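Local coordinates for DNA ligase (Archaeoglobus fulgidus, PDB 3GDE), which seals nicks in double-stranded DNA during replication, recombination and repair, using ATP and magnesium to join a 3'-hydroxyl to a 5'-phosphate, at residues R167-M175 / L454-L462; E275-D283 / Q314-R322. All coordinates share one frame; numbering follows the deposited sequence.

How the contacts relate
Contact 1 joins two domains: its segments are 279 residues apart in sequence, one in the N-terminal DNA-binding domain and one in the C-terminal OB-fold domain. Contact 2 lies wholly within the adenylation domain and is nested in the loop that contact 1 closes. Their centres are 30 Å apart on opposite sides of the chain's centre, their nearest atoms about 13 Å apart. Contact 2 is the nearer to the predicted ATP-binding residues: the side chains of Phe320 and Arg272 are about 7 Å apart, against about 11 Å for contact 1 (Glu172 to Arg272 and Pro456 to Arg414). Contact 1 is consistent with the closed conformation, in which the first and last domains meet.

Contact 1 (R167-M175 / L454-L462); sequences RLGVGEGIM and LDPVTGKLL
Gly173 and Ile174, in the first turn of helix 172-182, meet Pro456 and Val457 in the loop of a β-hairpin formed by strands 446-454 and 461-467. Backbone carbonyls of the loop accept from amides at the helix N-terminus. Gly173 N donates to Pro456 O at 3.2 Å and nearly straight (165°), although it is tilted from the carbonyl plane. Ile174 N bonds to Val457 O at 3.3 Å, this time in the carbonyl plane and on a lone pair; Gly171 N, at the N-cap, adds a weak bond to the same oxygen.

The Ile174 side chain runs past the same oxygen and crosses the Val457 side chain at about a right angle. Its CB is 3.7 Å from Val457 O; CG1, beside the backbone N (chi1 -73°), is 3.4 Å from Val457 O and also packs on Val457 CG2. At the tip, CD1 is 3.5 Å from Val457 O and also reaches Thr458 CG2. The loop is braced from within, by an Asx turn from Asp455 OD1 to Val457 N and an ST turn from Thr458 OG1 to Lys460 N. Glu172 directs its carboxylate elsewhere, to Lys52 and Tyr194.

All three hydrogen bonds across this junction of the DNA-binding and OB-fold domains are between backbone atoms, consistent with the closed conformation of this ligase. Gly169 O also lies 3.5 Å from Thr458 CA in a CA-H...O contact.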
ATOM      1  N   ARG A 167      12.844 -10.340   1.831  1.00 27.81           N
ATOM      2  CA  ARG A 167      13.614 -10.956   0.726  1.00 28.86           C
ATOM      3  C   ARG A 167      13.488 -12.472   0.675  1.00 27.64           C
ATOM      4  O   ARG A 167      14.459 -13.171   0.416  1.00 27.77           O
ATOM      5  CB  ARG A 167      15.087 -10.512   0.749  1.00 28.49           C
ATOM      6  CG  ARG A 167      15.269  -9.002   0.602  1.00 30.65           C
ATOM      7  CD  ARG A 167      16.738  -8.592   0.720  1.00 31.98           C
ATOM      8  NE  ARG A 167      17.564  -9.151  -0.347  1.00 39.14           N
ATOM      9  CZ  ARG A 167      18.136  -8.438  -1.319  1.00 41.67           C
ATOM     10  NH1 ARG A 167      17.978  -7.119  -1.368  1.00 42.79           N
ATOM     11  NH2 ARG A 167      18.871  -9.050  -2.247  1.00 42.08           N
ATOM     12  N   LEU A 168      12.270 -12.960   0.904  1.00 26.98           N
ATOM     13  CA  LEU A 168      11.987 -14.393   0.999  1.00 26.12           C
ATOM     14  C   LEU A 168      11.233 -14.889  -0.218  1.00 25.93           C
ATOM     15  O   LEU A 168      11.020 -16.096  -0.375  1.00 26.74           O
ATOM     16  CB  LEU A 168      11.151 -14.690   2.255  1.00 25.82           C
ATOM     17  CG  LEU A 168      11.635 -14.116   3.595  1.00 25.24           C
ATOM     18  CD1 LEU A 168      10.577 -14.293   4.691  1.00 23.51           C
ATOM     19  CD2 LEU A 168      12.968 -14.737   3.997  1.00 23.36           C
ATOM     20  N   GLY A 169      10.811 -13.961  -1.071  1.00 25.03           N
ATOM     21  CA  GLY A 169       9.979 -14.311  -2.213  1.00 23.98           C
ATOM     22  C   GLY A 169       8.552 -14.659  -1.805  1.00 23.53           C
ATOM     23  O   GLY A 169       7.865 -15.406  -2.507  1.00 23.41           O
ATOM     24  N   VAL A 170       8.100 -14.091  -0.687  1.00 22.58           N
ATOM     25  CA  VAL A 170       6.772 -14.366  -0.144  1.00 22.15           C
ATOM     26  C   VAL A 170       5.932 -13.090  -0.168  1.00 22.72           C
ATOM     27  O   VAL A 170       6.284 -12.080   0.442  1.00 22.19           O
ATOM     28  CB  VAL A 170       6.848 -14.926   1.305  1.00 22.14           C
ATOM     29  CG1 VAL A 170       5.461 -15.097   1.907  1.00 20.65           C
ATOM     30  CG2 VAL A 170       7.635 -16.233   1.346  1.00 20.76           C
ATOM     31  N   GLY A 171       4.838 -13.136  -0.912  1.00 23.39           N
ATOM     32  CA  GLY A 171       3.920 -12.014  -0.962  1.00 24.74           C
ATOM     33  C   GLY A 171       2.568 -12.369  -0.381  1.00 25.68           C
ATOM     34  O   GLY A 171       2.409 -13.380   0.324  1.00 25.28           O
ATOM     35  N   GLU A 172       1.599 -11.521  -0.703  1.00 26.60           N
ATOM     36  CA  GLU A 172       0.232 -11.610  -0.220  1.00 27.83           C
ATOM     37  C   GLU A 172      -0.448 -12.878  -0.722  1.00 27.43           C
ATOM     38  O   GLU A 172      -1.172 -13.528   0.032  1.00 27.62           O
ATOM     39  CB  GLU A 172      -0.544 -10.388  -0.722  1.00 28.99           C
ATOM     40  CG  GLU A 172      -1.404  -9.718   0.324  1.00 32.74           C
ATOM     41  CD  GLU A 172      -0.654  -8.676   1.126  1.00 39.05           C
ATOM     42  OE1 GLU A 172       0.358  -9.026   1.790  1.00 40.95           O
ATOM     43  OE2 GLU A 172      -1.101  -7.498   1.110  1.00 42.58           O
ATOM     44  N   GLY A 173      -0.205 -13.217  -1.992  1.00 27.19           N
ATOM     45  CA  GLY A 173      -0.788 -14.390  -2.642  1.00 27.07           C
ATOM     46  C   GLY A 173      -0.358 -15.704  -1.998  1.00 27.20           C
ATOM     47  O   GLY A 173      -1.180 -16.572  -1.715  1.00 26.82           O
ATOM     48  N   ILE A 174       0.941 -15.850  -1.764  1.00 27.13           N
ATOM     49  CA  ILE A 174       1.444 -17.035  -1.075  1.00 26.85           C
ATOM     50  C   ILE A 174       0.850 -17.139   0.338  1.00 27.18           C
ATOM     51  O   ILE A 174       0.372 -18.206   0.737  1.00 26.90           O
ATOM     52  CB  ILE A 174       2.973 -17.066  -1.070  1.00 26.68           C
ATOM     53  CG1 ILE A 174       3.472 -17.402  -2.478  1.00 25.14           C
ATOM     54  CG2 ILE A 174       3.501 -18.054  -0.011  1.00 25.87           C
ATOM     55  CD1 ILE A 174       4.954 -17.142  -2.695  1.00 24.20           C
ATOM     56  N   MET A 175       0.825 -16.024   1.064  1.00 27.41           N
ATOM     57  CA  MET A 175       0.265 -16.012   2.420  1.00 28.02           C
ATOM     58  C   MET A 175      -1.220 -16.385   2.512  1.00 28.10           C
ATOM     59  O   MET A 175      -1.599 -17.149   3.402  1.00 27.02           O
ATOM     60  CB  MET A 175       0.532 -14.681   3.109  1.00 28.44           C
ATOM     61  CG  MET A 175       1.972 -14.515   3.547  1.00 30.67           C
ATOM     62  SD  MET A 175       2.564 -15.861   4.598  1.00 35.84           S
ATOM     63  CE  MET A 175       1.418 -15.707   5.983  1.00 30.33           C
ATOM     64  N   LEU A 454       5.018  -4.545  -9.169  1.00 27.77           N
ATOM     65  CA  LEU A 454       4.946  -5.561  -8.133  1.00 28.59           C
ATOM     66  C   LEU A 454       4.295  -6.878  -8.588  1.00 29.13           C
ATOM     67  O   LEU A 454       3.274  -6.881  -9.274  1.00 29.57           O
ATOM     68  CB  LEU A 454       4.206  -4.988  -6.920  1.00 28.40           C
ATOM     69  CG  LEU A 454       3.927  -5.922  -5.734  1.00 28.70           C
ATOM     70  CD1 LEU A 454       5.167  -6.087  -4.841  1.00 25.64           C
ATOM     71  CD2 LEU A 454       2.712  -5.411  -4.941  1.00 27.00           C
ATOM     72  N   ASP A 455       4.911  -7.997  -8.219  1.00 29.86           N
ATOM     73  CA  ASP A 455       4.278  -9.301  -8.343  1.00 30.17           C
ATOM     74  C   ASP A 455       3.631  -9.570  -6.990  1.00 30.30           C
ATOM     75  O   ASP A 455       4.329  -9.837  -6.014  1.00 30.31           O
ATOM     76  CB  ASP A 455       5.324 -10.367  -8.685  1.00 31.09           C
ATOM     77  CG  ASP A 455       4.738 -11.788  -8.772  1.00 32.04           C
ATOM     78  OD1 ASP A 455       3.587 -12.025  -8.354  1.00 33.18           O
ATOM     79  OD2 ASP A 455       5.453 -12.683  -9.263  1.00 35.45           O
ATOM     80  N   PRO A 456       2.292  -9.463  -6.911  1.00 30.42           N
ATOM     81  CA  PRO A 456       1.614  -9.548  -5.616  1.00 30.63           C
ATOM     82  C   PRO A 456       1.586 -10.952  -4.975  1.00 30.64           C
ATOM     83  O   PRO A 456       1.273 -11.060  -3.797  1.00 30.81           O
ATOM     84  CB  PRO A 456       0.197  -9.061  -5.933  1.00 30.42           C
ATOM     85  CG  PRO A 456      -0.001  -9.435  -7.346  1.00 30.52           C
ATOM     86  CD  PRO A 456       1.336  -9.245  -8.009  1.00 30.45           C
ATOM     87  N   VAL A 457       1.910 -12.005  -5.723  1.00 30.55           N
ATOM     88  CA  VAL A 457       1.996 -13.329  -5.099  1.00 30.58           C
ATOM     89  C   VAL A 457       3.314 -13.570  -4.351  1.00 30.41           C
ATOM     90  O   VAL A 457       3.305 -14.115  -3.242  1.00 29.89           O
ATOM     91  CB  VAL A 457       1.538 -14.545  -6.015  1.00 31.18           C
ATOM     92  CG1 VAL A 457       0.935 -14.094  -7.349  1.00 30.65           C
ATOM     93  CG2 VAL A 457       2.640 -15.633  -6.164  1.00 30.46           C
ATOM     94  N   THR A 458       4.423 -13.117  -4.935  1.00 29.98           N
ATOM     95  CA  THR A 458       5.742 -13.306  -4.350  1.00 29.93           C
ATOM     96  C   THR A 458       6.305 -12.055  -3.657  1.00 29.94           C
ATOM     97  O   THR A 458       7.303 -12.136  -2.932  1.00 29.01           O
ATOM     98  CB  THR A 458       6.762 -13.763  -5.423  1.00 30.33           C
ATOM     99  OG1 THR A 458       6.920 -12.730  -6.408  1.00 30.98           O
ATOM    100  CG2 THR A 458       6.300 -15.058  -6.101  1.00 30.23           C
ATOM    101  N   GLY A 459       5.683 -10.902  -3.910  1.00 30.22           N
ATOM    102  CA  GLY A 459       6.207  -9.604  -3.471  1.00 30.85           C
ATOM    103  C   GLY A 459       7.479  -9.147  -4.188  1.00 31.19           C
ATOM    104  O   GLY A 459       8.107  -8.161  -3.795  1.00 31.23           O
ATOM    105  N   LYS A 460       7.881  -9.869  -5.225  1.00 31.67           N
ATOM    106  CA  LYS A 460       9.073  -9.492  -5.989  1.00 32.52           C
ATOM    107  C   LYS A 460       8.807  -8.264  -6.870  1.00 32.15           C
ATOM    108  O   LYS A 460       7.681  -8.048  -7.314  1.00 32.04           O
ATOM    109  CB  LYS A 460       9.580 -10.677  -6.814  1.00 32.57           C
ATOM    110  CG  LYS A 460      10.252 -11.755  -5.957  1.00 35.12           C
ATOM    111  CD  LYS A 460      10.161 -13.137  -6.580  1.00 37.95           C
ATOM    112  CE  LYS A 460      11.454 -13.541  -7.239  1.00 41.32           C
ATOM    113  NZ  LYS A 460      11.499 -15.016  -7.497  1.00 42.96           N
ATOM    114  N   LEU A 461       9.843  -7.458  -7.091  1.00 32.26           N
ATOM    115  CA  LEU A 461       9.743  -6.283  -7.960  1.00 32.51           C
ATOM    116  C   LEU A 461      10.292  -6.623  -9.332  1.00 32.66           C
ATOM    117  O   LEU A 461      11.445  -7.055  -9.455  1.00 32.94           O
ATOM    118  CB  LEU A 461      10.505  -5.081  -7.386  1.00 32.68           C
ATOM    119  CG  LEU A 461       9.897  -4.099  -6.379  1.00 32.86           C
ATOM    120  CD1 LEU A 461       8.364  -4.209  -6.266  1.00 33.07           C
ATOM    121  CD2 LEU A 461      10.526  -4.272  -5.039  1.00 33.86           C
ATOM    122  N   LEU A 462       9.463  -6.439 -10.357  1.00 32.67           N
ATOM    123  CA  LEU A 462       9.854  -6.737 -11.727  1.00 32.76           C
ATOM    124  C   LEU A 462      10.092  -5.435 -12.496  1.00 32.96           C
ATOM    125  O   LEU A 462       9.182  -4.601 -12.633  1.00 32.80           O
ATOM    126  CB  LEU A 462       8.800  -7.617 -12.419  1.00 32.83           C
ATOM    127  CG  LEU A 462       8.261  -8.852 -11.671  1.00 33.42           C
ATOM    128  CD1 LEU A 462       7.190  -9.579 -12.474  1.00 33.25           C
ATOM    129  CD2 LEU A 462       9.378  -9.816 -11.325  1.00 34.70           C
TER

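Contact 2 (E275-D283 / Q314-R322); sequences ENVTNALPD and QHVLRRFRR
Arg319, in the last turn of helix 313-321, reaches Asp283 in the first turn of helix 282-291, both within the adenylation domain. Bends at chi2 and chi3 (-73° and -46°) fold its chain into a two-nitrogen, end-on salt bridge: NH1 donates to Asp283 OD1 at 2.9 Å and NH2 to Asp283 OD2 at 2.7 Å. The two planes are 32° apart, and both oxygens are approached from above the carboxylate plane. NH2 also donates to Ala280 O at 3.1 Å, in that carbonyl's plane. A water accepts from Arg319 NE and donates to both Ala280 O and Arg319 O, while Ala280 CB sits 3.4 Å from Arg319 O.

Phe320 comes next, its ring packing against the loop residues Val277 and Leu281 and its side chain touching Ser256 and Val258 of strand 256-262. Val277 CG1 lies over one face, 4.2 Å from the centroid in a CH-pi contact, whereas Leu281 CD2 touches CE2 at the ring edge, at 3.7 Å. Arg322 closes the segment with CG against Ala280 CB.

With Ile333 O also accepting from NH1, the buried Arg319 guanidinium uses all three nitrogens, which probably keeps both it and Asp283 ionised and fixes the guanidinium's orientation.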
ATOM      1  N   GLU A 275      -4.796   4.632   3.985  1.00 35.89           N
ATOM      2  CA  GLU A 275      -4.149   5.418   5.030  1.00 37.07           C
ATOM      3  C   GLU A 275      -5.252   6.154   5.774  1.00 36.67           C
ATOM      4  O   GLU A 275      -6.185   6.670   5.147  1.00 36.69           O
ATOM      5  CB  GLU A 275      -3.169   6.440   4.436  1.00 36.82           C
ATOM      6  CG  GLU A 275      -2.340   7.220   5.474  1.00 38.84           C
ATOM      7  CD  GLU A 275      -1.853   8.602   4.986  1.00 39.75           C
ATOM      8  OE1 GLU A 275      -1.902   8.878   3.759  1.00 43.85           O
ATOM      9  OE2 GLU A 275      -1.410   9.419   5.838  1.00 42.65           O
ATOM     10  N   ASN A 276      -5.145   6.196   7.103  1.00 36.46           N
ATOM     11  CA  ASN A 276      -6.048   6.986   7.940  1.00 36.39           C
ATOM     12  C   ASN A 276      -5.722   8.479   7.764  1.00 36.17           C
ATOM     13  O   ASN A 276      -4.689   8.966   8.230  1.00 36.16           O
ATOM     14  CB  ASN A 276      -5.940   6.546   9.410  1.00 36.06           C
ATOM     15  CG  ASN A 276      -7.084   7.066  10.284  1.00 36.37           C
ATOM     16  OD1 ASN A 276      -7.558   6.363  11.182  1.00 36.63           O
ATOM     17  ND2 ASN A 276      -7.520   8.292  10.038  1.00 35.71           N
ATOM     18  N   VAL A 277      -6.597   9.188   7.061  1.00 36.08           N
ATOM     19  CA  VAL A 277      -6.370  10.602   6.732  1.00 36.02           C
ATOM     20  C   VAL A 277      -7.387  11.502   7.457  1.00 36.36           C
ATOM     21  O   VAL A 277      -7.579  12.662   7.093  1.00 36.51           O
ATOM     22  CB  VAL A 277      -6.413  10.856   5.178  1.00 36.03           C
ATOM     23  CG1 VAL A 277      -5.227  10.206   4.465  1.00 34.19           C
ATOM     24  CG2 VAL A 277      -7.739  10.378   4.564  1.00 35.21           C
ATOM     25  N   THR A 278      -8.028  10.956   8.484  1.00 36.68           N
ATOM     26  CA  THR A 278      -9.076  11.655   9.246  1.00 37.45           C
ATOM     27  C   THR A 278      -8.632  13.002   9.844  1.00 38.10           C
ATOM     28  O   THR A 278      -9.324  14.005   9.684  1.00 38.50           O
ATOM     29  CB  THR A 278      -9.633  10.751  10.360  1.00 37.19           C
ATOM     30  OG1 THR A 278      -9.927   9.465   9.807  1.00 37.50           O
ATOM     31  CG2 THR A 278     -10.909  11.337  10.972  1.00 36.71           C
ATOM     32  N   ASN A 279      -7.482  13.014  10.516  1.00 38.74           N
ATOM     33  CA  ASN A 279      -6.968  14.222  11.170  1.00 39.71           C
ATOM     34  C   ASN A 279      -6.519  15.291  10.175  1.00 39.73           C
ATOM     35  O   ASN A 279      -6.434  16.474  10.521  1.00 40.17           O
ATOM     36  CB  ASN A 279      -5.823  13.881  12.141  1.00 39.80           C
ATOM     37  CG  ASN A 279      -6.272  12.983  13.276  1.00 41.16           C
ATOM     38  OD1 ASN A 279      -7.460  12.923  13.606  1.00 43.23           O
ATOM     39  ND2 ASN A 279      -5.331  12.258  13.869  1.00 42.87           N
ATOM     40  N   ALA A 280      -6.236  14.867   8.943  1.00 39.31           N
ATOM     41  CA  ALA A 280      -5.861  15.788   7.876  1.00 38.61           C
ATOM     42  C   ALA A 280      -7.084  16.488   7.283  1.00 38.08           C
ATOM     43  O   ALA A 280      -6.950  17.517   6.623  1.00 37.95           O
ATOM     44  CB  ALA A 280      -5.076  15.057   6.792  1.00 38.37           C
ATOM     45  N   LEU A 281      -8.272  15.942   7.539  1.00 38.01           N
ATOM     46  CA  LEU A 281      -9.504  16.464   6.942  1.00 37.98           C
ATOM     47  C   LEU A 281     -10.573  16.926   7.945  1.00 38.17           C
ATOM     48  O   LEU A 281     -11.729  16.486   7.862  1.00 38.39           O
ATOM     49  CB  LEU A 281     -10.106  15.439   5.960  1.00 38.19           C
ATOM     50  CG  LEU A 281      -9.216  14.760   4.900  1.00 37.74           C
ATOM     51  CD1 LEU A 281     -10.041  13.805   4.051  1.00 36.44           C
ATOM     52  CD2 LEU A 281      -8.465  15.769   4.019  1.00 35.03           C
ATOM     53  N   PRO A 282     -10.216  17.841   8.876  1.00 38.33           N
ATOM     54  CA  PRO A 282     -11.243  18.336   9.803  1.00 38.40           C
ATOM     55  C   PRO A 282     -12.438  18.973   9.090  1.00 38.64           C
ATOM     56  O   PRO A 282     -13.584  18.804   9.537  1.00 38.77           O
ATOM     57  CB  PRO A 282     -10.493  19.378  10.647  1.00 38.53           C
ATOM     58  CG  PRO A 282      -9.271  19.716   9.866  1.00 38.55           C
ATOM     59  CD  PRO A 282      -8.904  18.458   9.150  1.00 38.04           C
ATOM     60  N   ASP A 283     -12.178  19.667   7.980  1.00 38.32           N
ATOM     61  CA  ASP A 283     -13.237  20.299   7.196  1.00 38.08           C
ATOM     62  C   ASP A 283     -14.266  19.305   6.656  1.00 37.84           C
ATOM     63  O   ASP A 283     -15.475  19.515   6.790  1.00 37.67           O
ATOM     64  CB  ASP A 283     -12.658  21.171   6.073  1.00 38.48           C
ATOM     65  CG  ASP A 283     -11.648  20.435   5.186  1.00 39.17           C
ATOM     66  OD1 ASP A 283     -11.478  20.856   4.023  1.00 40.44           O
ATOM     67  OD2 ASP A 283     -11.014  19.458   5.638  1.00 39.38           O
ATOM     68  N   GLN A 314      -3.550  16.199  -6.978  1.00 34.44           N
ATOM     69  CA  GLN A 314      -2.351  16.259  -6.136  1.00 34.55           C
ATOM     70  C   GLN A 314      -2.461  17.357  -5.071  1.00 34.52           C
ATOM     71  O   GLN A 314      -1.715  17.359  -4.097  1.00 34.25           O
ATOM     72  CB  GLN A 314      -1.063  16.397  -6.966  1.00 34.72           C
ATOM     73  CG  GLN A 314      -0.816  17.785  -7.595  1.00 34.25           C
ATOM     74  CD  GLN A 314      -1.454  17.963  -8.968  1.00 35.42           C
ATOM     75  OE1 GLN A 314      -1.219  18.968  -9.627  1.00 37.59           O
ATOM     76  NE2 GLN A 314      -2.252  16.992  -9.409  1.00 35.56           N
ATOM     77  N   HIS A 315      -3.409  18.273  -5.270  1.00 34.79           N
ATOM     78  CA  HIS A 315      -3.785  19.243  -4.249  1.00 35.07           C
ATOM     79  C   HIS A 315      -4.470  18.562  -3.062  1.00 34.38           C
ATOM     80  O   HIS A 315      -4.188  18.898  -1.913  1.00 34.32           O
ATOM     81  CB  HIS A 315      -4.676  20.342  -4.842  1.00 35.49           C
ATOM     82  CG  HIS A 315      -3.940  21.317  -5.708  1.00 37.41           C
ATOM     83  ND1 HIS A 315      -4.181  22.672  -5.672  1.00 40.00           N
ATOM     84  CD2 HIS A 315      -2.966  21.135  -6.632  1.00 40.31           C
ATOM     85  CE1 HIS A 315      -3.391  23.282  -6.540  1.00 41.55           C
ATOM     86  NE2 HIS A 315      -2.645  22.371  -7.136  1.00 41.00           N
ATOM     87  N   VAL A 316      -5.365  17.611  -3.337  1.00 34.13           N
ATOM     88  CA  VAL A 316      -5.952  16.789  -2.270  1.00 34.02           C
ATOM     89  C   VAL A 316      -4.849  15.988  -1.555  1.00 34.70           C
ATOM     90  O   VAL A 316      -4.870  15.851  -0.331  1.00 34.44           O
ATOM     91  CB  VAL A 316      -7.060  15.822  -2.779  1.00 33.92           C
ATOM     92  CG1 VAL A 316      -7.661  15.047  -1.615  1.00 32.53           C
ATOM     93  CG2 VAL A 316      -8.163  16.574  -3.532  1.00 32.64           C
ATOM     94  N   LEU A 317      -3.883  15.483  -2.324  1.00 35.11           N
ATOM     95  CA  LEU A 317      -2.777  14.721  -1.753  1.00 36.11           C
ATOM     96  C   LEU A 317      -1.947  15.557  -0.778  1.00 37.06           C
ATOM     97  O   LEU A 317      -1.514  15.041   0.247  1.00 37.09           O
ATOM     98  CB  LEU A 317      -1.891  14.092  -2.848  1.00 35.39           C
ATOM     99  CG  LEU A 317      -2.509  13.017  -3.758  1.00 34.80           C
ATOM    100  CD1 LEU A 317      -1.483  12.511  -4.773  1.00 32.49           C
ATOM    101  CD2 LEU A 317      -3.135  11.841  -2.967  1.00 32.62           C
ATOM    102  N   ARG A 318      -1.738  16.838  -1.098  1.00 38.55           N
ATOM    103  CA  ARG A 318      -1.072  17.781  -0.178  1.00 40.19           C
ATOM    104  C   ARG A 318      -1.794  17.926   1.156  1.00 40.46           C
ATOM    105  O   ARG A 318      -1.154  17.969   2.202  1.00 40.77           O
ATOM    106  CB  ARG A 318      -0.924  19.164  -0.804  1.00 40.29           C
ATOM    107  CG  ARG A 318       0.236  19.278  -1.760  1.00 43.61           C
ATOM    108  CD  ARG A 318       0.810  20.686  -1.767  1.00 48.30           C
ATOM    109  NE  ARG A 318       1.276  21.049  -3.103  1.00 51.62           N
ATOM    110  CZ  ARG A 318       0.543  21.703  -4.001  1.00 53.80           C
ATOM    111  NH1 ARG A 318      -0.694  22.091  -3.704  1.00 55.41           N
ATOM    112  NH2 ARG A 318       1.052  21.985  -5.196  1.00 54.74           N
ATOM    113  N   ARG A 319      -3.120  18.019   1.104  1.00 41.33           N
ATOM    114  CA  ARG A 319      -3.955  18.015   2.303  1.00 42.22           C
ATOM    115  C   ARG A 319      -3.712  16.739   3.097  1.00 43.30           C
ATOM    116  O   ARG A 319      -3.510  16.796   4.307  1.00 43.50           O
ATOM    117  CB  ARG A 319      -5.446  18.130   1.945  1.00 41.88           C
ATOM    118  CG  ARG A 319      -5.905  19.490   1.408  1.00 40.71           C
ATOM    119  CD  ARG A 319      -5.968  20.576   2.489  1.00 38.76           C
ATOM    120  NE  ARG A 319      -6.619  20.092   3.700  1.00 38.04           N
ATOM    121  CZ  ARG A 319      -7.893  20.283   4.014  1.00 36.53           C
ATOM    122  NH1 ARG A 319      -8.688  20.983   3.223  1.00 36.77           N
ATOM    123  NH2 ARG A 319      -8.367  19.776   5.140  1.00 37.39           N
ATOM    124  N   PHE A 320      -3.727  15.598   2.404  1.00 44.76           N
ATOM    125  CA  PHE A 320      -3.447  14.285   3.006  1.00 46.27           C
ATOM    126  C   PHE A 320      -2.083  14.238   3.699  1.00 47.95           C
ATOM    127  O   PHE A 320      -1.952  13.617   4.750  1.00 48.26           O
ATOM    128  CB  PHE A 320      -3.532  13.164   1.954  1.00 45.54           C
ATOM    129  CG  PHE A 320      -4.941  12.810   1.523  1.00 43.99           C
ATOM    130  CD1 PHE A 320      -5.162  11.706   0.706  1.00 42.19           C
ATOM    131  CD2 PHE A 320      -6.039  13.561   1.935  1.00 42.62           C
ATOM    132  CE1 PHE A 320      -6.441  11.363   0.293  1.00 41.49           C
ATOM    133  CE2 PHE A 320      -7.333  13.227   1.527  1.00 41.97           C
ATOM    134  CZ  PHE A 320      -7.532  12.125   0.701  1.00 42.83           C
ATOM    135  N   ARG A 321      -1.079  14.886   3.106  1.00 50.13           N
ATOM    136  CA  ARG A 321       0.248  15.009   3.725  1.00 52.67           C
ATOM    137  C   ARG A 321       0.203  15.833   5.008  1.00 53.45           C
ATOM    138  O   ARG A 321       0.714  15.386   6.035  1.00 53.97           O
ATOM    139  CB  ARG A 321       1.273  15.606   2.758  1.00 52.50           C
ATOM    140  CG  ARG A 321       1.761  14.639   1.702  1.00 53.90           C
ATOM    141  CD  ARG A 321       2.972  15.178   0.929  1.00 54.69           C
ATOM    142  NE  ARG A 321       4.238  15.133   1.674  1.00 59.39           N
ATOM    143  CZ  ARG A 321       4.653  14.140   2.468  1.00 61.35           C
ATOM    144  NH1 ARG A 321       3.917  13.042   2.650  1.00 61.46           N
ATOM    145  NH2 ARG A 321       5.831  14.242   3.081  1.00 61.87           N
ATOM    146  N   ARG A 322      -0.405  17.023   4.926  1.00 54.70           N
ATOM    147  CA  ARG A 322      -0.705  17.928   6.068  1.00 55.75           C
ATOM    148  C   ARG A 322      -0.166  19.349   5.872  1.00 56.00           C
ATOM    149  O   ARG A 322      -0.251  20.194   6.770  1.00 56.49           O
ATOM    150  CB  ARG A 322      -0.235  17.364   7.414  1.00 55.98           C
ATOM    151  CG  ARG A 322      -1.282  16.545   8.149  1.00 57.79           C
ATOM    152  CD  ARG A 322      -0.656  15.728   9.269  1.00 61.55           C
ATOM    153  NE  ARG A 322       0.367  16.476  10.004  1.00 63.92           N
ATOM    154  CZ  ARG A 322       1.673  16.214   9.966  1.00 65.23           C
ATOM    155  NH1 ARG A 322       2.140  15.210   9.230  1.00 65.65           N
ATOM    156  NH2 ARG A 322       2.517  16.959  10.672  1.00 66.10           N
TER
HETATM  157  O   HOH W   1      -4.522  18.938   5.513  1.00 40.42           O